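Local atomic coordinates of probable acetyltransferase (Agrobacterium tumefaciens, PDB entry 2GE3), a protein that probably transfers the acetyl group of acetyl coenzyme A to an amine of an acceptor substrate, as GNAT-family enzymes commonly do. Residues Leu89-Leu94 with Ala135-Ile140. Sequence-based numbering, arbitrary orientation.
Sequences LGMGIL and ALYEKI. With ACO (acetyl coenzyme *a), chain E.
Met91, present as selenomethionine, meets Tyr137 and Leu136 at the acetyl coenzyme A site of a GNAT fold, where strand 86-93 and helix 131-140 flank the cofactor. The strand side chain and the phenol run past each other in opposite directions, and SE ends up beside the ring: it is 3.9 Å from Tyr137 CE1 and lies 84° off the ring normal, which makes this an edge-on Met-aromatic contact rather than a stack over a face. Selenium stands where the sulfur of methionine would be. A chi1 of 64° sets Met91 CG between the backbone N and the carbonyl carbon, and an extended chi2 then carries SE out toward the helix. The same CG sits 3.8 Å from Tyr137 OH, a van der Waals contact between a methylene and the hydroxyl oxygen. Leu136 makes the looser contact, its CD2 reaching SE at 4.4 Å; that methyl also packs on the cofactor, 3.5 Å from ACO CCP. From helix 102-117, Met107 touches all three side chains, which are buried.

Polar bonds run from each segment to the cofactor. The strand meets the pantetheine arm through its backbone: ACO N4P donates to Met91 O at 2.9 Å, although an N-H...O angle of 127° marks the bond as weak, and Ile93 N makes a similarly bent, weak one to ACO O9P. This pairing of strand and pantetheine is characteristic of GNAT enzymes. On the helix, Lys139 NZ reaches the 3'-phosphate oxygen ACO O9A. At the reactive end, the acetyl oxygen also lies at the edge of the tyrosine ring, near its plane, and Tyr137 OH donates a hydrogen bond to this ACO O at 3.2 Å.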
ATOM      1  N   LEU A  89       4.237   6.773  -6.702  1.00 28.21           N
ATOM      2  CA  LEU A  89       4.603   6.965  -8.100  1.00 29.42           C
ATOM      3  C   LEU A  89       4.396   5.687  -8.985  1.00 30.35           C
ATOM      4  O   LEU A  89       4.680   4.596  -8.546  1.00 30.79           O
ATOM      5  CB  LEU A  89       6.050   7.516  -8.211  1.00 30.72           C
ATOM      6  CG  LEU A  89       6.564   7.995  -9.617  1.00 29.89           C
ATOM      7  CD1 LEU A  89       7.463   9.153  -9.453  1.00 33.82           C
ATOM      8  CD2 LEU A  89       7.289   6.878 -10.235  1.00 29.28           C
ATOM      9  N   GLY A  90       3.806   5.838 -10.187  1.00 31.03           N
ATOM     10  CA  GLY A  90       3.907   4.805 -11.257  1.00 29.46           C
ATOM     11  C   GLY A  90       4.257   5.457 -12.609  1.00 28.26           C
ATOM     12  O   GLY A  90       4.047   6.636 -12.816  1.00 27.66           O
HETATM   13  N   MSE A  91       4.844   4.695 -13.508  1.00 26.39           N
HETATM   14  CA  MSE A  91       5.252   5.214 -14.782  1.00 30.65           C
HETATM   15  C   MSE A  91       5.568   4.087 -15.722  1.00 27.82           C
HETATM   16  O   MSE A  91       5.865   2.965 -15.271  1.00 26.40           O
HETATM   17  CB  MSE A  91       6.500   6.043 -14.634  1.00 28.62           C
HETATM   18  CG  MSE A  91       7.651   5.235 -14.172  1.00 30.62           C
HETATM   19 SE   MSE A  91       9.196   6.576 -13.986  1.00 44.03          SE
HETATM   20  CE  MSE A  91       8.971   7.627 -15.783  1.00 25.54           C
ATOM     21  N   GLY A  92       5.554   4.419 -17.012  1.00 24.61           N
ATOM     22  CA  GLY A  92       5.756   3.427 -18.062  1.00 24.56           C
ATOM     23  C   GLY A  92       6.047   4.136 -19.355  1.00 25.13           C
ATOM     24  O   GLY A  92       5.604   5.276 -19.591  1.00 25.72           O
ATOM     25  N   ILE A  93       6.761   3.467 -20.238  1.00 25.21           N
ATOM     26  CA  ILE A  93       7.119   4.043 -21.527  1.00 27.17           C
ATOM     27  C   ILE A  93       7.053   2.884 -22.530  1.00 27.30           C
ATOM     28  O   ILE A  93       7.523   1.790 -22.213  1.00 27.23           O
ATOM     29  CB  ILE A  93       8.574   4.696 -21.451  1.00 25.94           C
ATOM     30  CG1 ILE A  93       8.581   5.922 -20.530  1.00 32.61           C
ATOM     31  CG2 ILE A  93       9.119   5.100 -22.834  1.00 28.12           C
ATOM     32  CD1 ILE A  93       9.893   6.642 -20.453  1.00 28.96           C
ATOM     33  N   LEU A  94       6.509   3.154 -23.726  1.00 28.01           N
ATOM     34  CA  LEU A  94       6.467   2.232 -24.820  1.00 27.78           C
ATOM     35  C   LEU A  94       7.903   1.794 -25.161  1.00 27.98           C
ATOM     36  O   LEU A  94       8.816   2.593 -25.077  1.00 28.22           O
ATOM     37  CB  LEU A  94       5.767   2.870 -26.053  1.00 26.53           C
ATOM     38  CG  LEU A  94       4.262   3.143 -25.904  1.00 27.34           C
ATOM     39  CD1 LEU A  94       3.653   3.495 -27.254  1.00 26.51           C
ATOM     40  CD2 LEU A  94       3.554   1.940 -25.229  1.00 30.66           C
ATOM     41  N   ALA A 135      18.036   1.740 -11.791  1.00 22.80           N
ATOM     42  CA  ALA A 135      19.089   2.693 -12.153  1.00 22.84           C
ATOM     43  C   ALA A 135      18.553   4.064 -12.396  1.00 23.14           C
ATOM     44  O   ALA A 135      19.217   5.048 -12.033  1.00 23.81           O
ATOM     45  CB  ALA A 135      19.851   2.241 -13.431  1.00 23.47           C
ATOM     46  N   LEU A 136      17.388   4.161 -13.036  1.00 22.90           N
ATOM     47  CA  LEU A 136      16.765   5.488 -13.216  1.00 23.28           C
ATOM     48  C   LEU A 136      16.312   6.059 -11.872  1.00 23.73           C
ATOM     49  O   LEU A 136      16.552   7.234 -11.581  1.00 24.27           O
ATOM     50  CB  LEU A 136      15.567   5.461 -14.197  1.00 23.68           C
ATOM     51  CG  LEU A 136      14.777   6.802 -14.246  1.00 23.56           C
ATOM     52  CD1 LEU A 136      15.681   7.880 -14.766  1.00 24.88           C
ATOM     53  CD2 LEU A 136      13.453   6.822 -15.020  1.00 21.60           C
ATOM     54  N   TYR A 137      15.661   5.262 -11.044  1.00 23.28           N
ATOM     55  CA  TYR A 137      15.275   5.788  -9.721  1.00 23.49           C
ATOM     56  C   TYR A 137      16.467   6.228  -8.871  1.00 23.25           C
ATOM     57  O   TYR A 137      16.413   7.248  -8.245  1.00 19.78           O
ATOM     58  CB  TYR A 137      14.447   4.762  -8.942  1.00 22.91           C
ATOM     59  CG  TYR A 137      13.209   4.366  -9.646  1.00 23.85           C
ATOM     60  CD1 TYR A 137      12.513   5.289 -10.445  1.00 27.08           C
ATOM     61  CD2 TYR A 137      12.711   3.038  -9.564  1.00 26.08           C
ATOM     62  CE1 TYR A 137      11.351   4.898 -11.217  1.00 26.26           C
ATOM     63  CE2 TYR A 137      11.511   2.654 -10.233  1.00 24.26           C
ATOM     64  CZ  TYR A 137      10.843   3.582 -11.056  1.00 28.90           C
ATOM     65  OH  TYR A 137       9.686   3.200 -11.714  1.00 29.17           O
ATOM     66  N   GLU A 138      17.546   5.434  -8.852  1.00 24.49           N
ATOM     67  CA  GLU A 138      18.788   5.889  -8.176  1.00 27.63           C
ATOM     68  C   GLU A 138      19.309   7.242  -8.715  1.00 27.72           C
ATOM     69  O   GLU A 138      19.602   8.120  -7.951  1.00 26.63           O
ATOM     70  CB  GLU A 138      19.903   4.814  -8.256  1.00 26.04           C
ATOM     71  CG  GLU A 138      19.442   3.590  -7.400  1.00 27.60           C
ATOM     72  CD  GLU A 138      20.360   2.374  -7.520  1.00 29.83           C
ATOM     73  OE1 GLU A 138      21.178   2.338  -8.457  1.00 36.89           O
ATOM     74  OE2 GLU A 138      20.234   1.421  -6.720  1.00 35.04           O
ATOM     75  N   LYS A 139      19.370   7.386 -10.045  1.00 28.91           N
ATOM     76  CA  LYS A 139      19.884   8.556 -10.684  1.00 29.01           C
ATOM     77  C   LYS A 139      19.044   9.745 -10.260  1.00 29.48           C
ATOM     78  O   LYS A 139      19.571  10.773  -9.949  1.00 29.56           O
ATOM     79  CB  LYS A 139      19.799   8.380 -12.197  1.00 29.71           C
ATOM     80  CG  LYS A 139      20.287   9.519 -12.948  1.00 31.92           C
ATOM     81  CD  LYS A 139      19.591   9.700 -14.261  1.00 41.36           C
ATOM     82  CE  LYS A 139      19.569   8.416 -15.115  1.00 47.61           C
ATOM     83  NZ  LYS A 139      19.054   8.802 -16.515  1.00 55.76           N
ATOM     84  N   ILE A 140      17.714   9.612 -10.281  1.00 29.19           N
ATOM     85  CA  ILE A 140      16.847  10.736  -9.919  1.00 27.63           C
ATOM     86  C   ILE A 140      17.015  11.127  -8.433  1.00 27.33           C
ATOM     87  O   ILE A 140      16.723  12.230  -8.109  1.00 25.20           O
ATOM     88  CB  ILE A 140      15.367  10.375 -10.184  1.00 28.55           C
ATOM     89  CG1 ILE A 140      15.120  10.164 -11.696  1.00 27.12           C
ATOM     90  CG2 ILE A 140      14.421  11.449  -9.629  1.00 30.02           C
ATOM     91  CD1 ILE A 140      15.479  11.277 -12.630  1.00 24.36           C
TER
HETATM   92  N1A ACO E1301      20.748  -2.076 -16.240  1.00 27.30           N
HETATM   93  C2A ACO E1301      21.286  -1.054 -15.573  1.00 26.45           C
HETATM   94  N3A ACO E1301      21.065   0.214 -15.962  1.00 28.57           N
HETATM   95  C4A ACO E1301      20.317   0.485 -17.061  1.00 24.63           C
HETATM   96  C5A ACO E1301      19.693  -0.566 -17.809  1.00 27.84           C
HETATM   97  C6A ACO E1301      19.954  -1.923 -17.343  1.00 28.23           C
HETATM   98  N6A ACO E1301      19.331  -2.950 -18.057  1.00 27.35           N
HETATM   99  N7A ACO E1301      19.037  -0.003 -18.901  1.00 25.35           N
HETATM  100  C8A ACO E1301      19.166   1.323 -18.832  1.00 23.91           C
HETATM  101  N9A ACO E1301      19.956   1.596 -17.759  1.00 27.10           N
HETATM  102  C1B ACO E1301      20.293   2.929 -17.330  1.00 26.83           C
HETATM  103  C2B ACO E1301      20.625   3.926 -18.427  1.00 28.46           C
HETATM  104  O2B ACO E1301      22.059   3.859 -18.590  1.00 29.50           O
HETATM  105  C3B ACO E1301      20.103   5.171 -17.697  1.00 32.14           C
HETATM  106  O3B ACO E1301      21.010   5.489 -16.630  1.00 39.90           O
HETATM  107  P3B ACO E1301      22.322   6.471 -16.730  1.00 43.51           P
HETATM  108  O7A ACO E1301      23.418   5.881 -17.610  1.00 49.48           O
HETATM  109  O8A ACO E1301      22.694   6.385 -15.248  1.00 46.38           O
HETATM  110  O9A ACO E1301      21.826   7.692 -17.431  1.00 45.26           O
HETATM  111  C4B ACO E1301      18.836   4.737 -16.957  1.00 29.90           C
HETATM  112  O4B ACO E1301      19.067   3.363 -16.674  1.00 28.96           O
HETATM  113  C5B ACO E1301      17.578   4.843 -17.863  1.00 29.70           C
HETATM  114  O5B ACO E1301      17.212   6.212 -17.949  1.00 21.21           O
HETATM  115  P1A ACO E1301      16.124   6.780 -18.890  1.00 26.44           P
HETATM  116  O1A ACO E1301      15.800   8.085 -18.266  1.00 29.36           O
HETATM  117  O2A ACO E1301      16.824   6.579 -20.217  1.00 29.82           O
HETATM  118  O3A ACO E1301      14.937   5.701 -18.645  1.00 24.09           O
HETATM  119  P2A ACO E1301      13.685   5.346 -19.513  1.00 25.95           P
HETATM  120  O4A ACO E1301      13.213   6.360 -20.508  1.00 28.81           O
HETATM  121  O5A ACO E1301      14.012   3.979 -20.048  1.00 23.99           O
HETATM  122  O6A ACO E1301      12.529   5.243 -18.345  1.00 24.13           O
HETATM  123  CBP ACO E1301      11.483   3.319 -17.257  1.00 26.35           C
HETATM  124  CCP ACO E1301      12.700   4.259 -17.304  1.00 20.44           C
HETATM  125  CDP ACO E1301      11.822   2.187 -16.232  1.00 19.66           C
HETATM  126  CEP ACO E1301      10.213   4.068 -16.856  1.00 22.53           C
HETATM  127  CAP ACO E1301      11.109   2.721 -18.674  1.00 25.06           C
HETATM  128  OAP ACO E1301      12.258   2.035 -19.108  1.00 23.00           O
HETATM  129  C9P ACO E1301       9.963   1.756 -18.792  1.00 24.39           C
HETATM  130  O9P ACO E1301       8.829   2.180 -19.013  1.00 26.41           O
HETATM  131  N8P ACO E1301      10.204   0.435 -18.678  1.00 22.09           N
HETATM  132  C7P ACO E1301       9.053  -0.498 -18.679  1.00 18.57           C
HETATM  133  C6P ACO E1301       8.042  -0.240 -17.582  1.00 19.76           C
HETATM  134  C5P ACO E1301       8.555  -0.016 -16.180  1.00 19.64           C
HETATM  135  O5P ACO E1301       9.519  -0.618 -15.716  1.00 23.36           O
HETATM  136  N4P ACO E1301       7.847   0.843 -15.433  1.00 24.43           N
HETATM  137  C3P ACO E1301       8.397   1.395 -14.212  1.00 29.40           C
HETATM  138  C2P ACO E1301       8.511   0.300 -13.180  1.00 42.06           C
HETATM  139  S1P ACO E1301       6.892  -0.219 -12.665  1.00 51.74           S
HETATM  140  C   ACO E1301       7.743  -0.419 -11.241  1.00 46.42           C
HETATM  141  O   ACO E1301       8.740   0.235 -11.091  1.00 44.11           O
HETATM  142  CH3 ACO E1301       7.109  -1.338 -10.227  1.00 47.99           C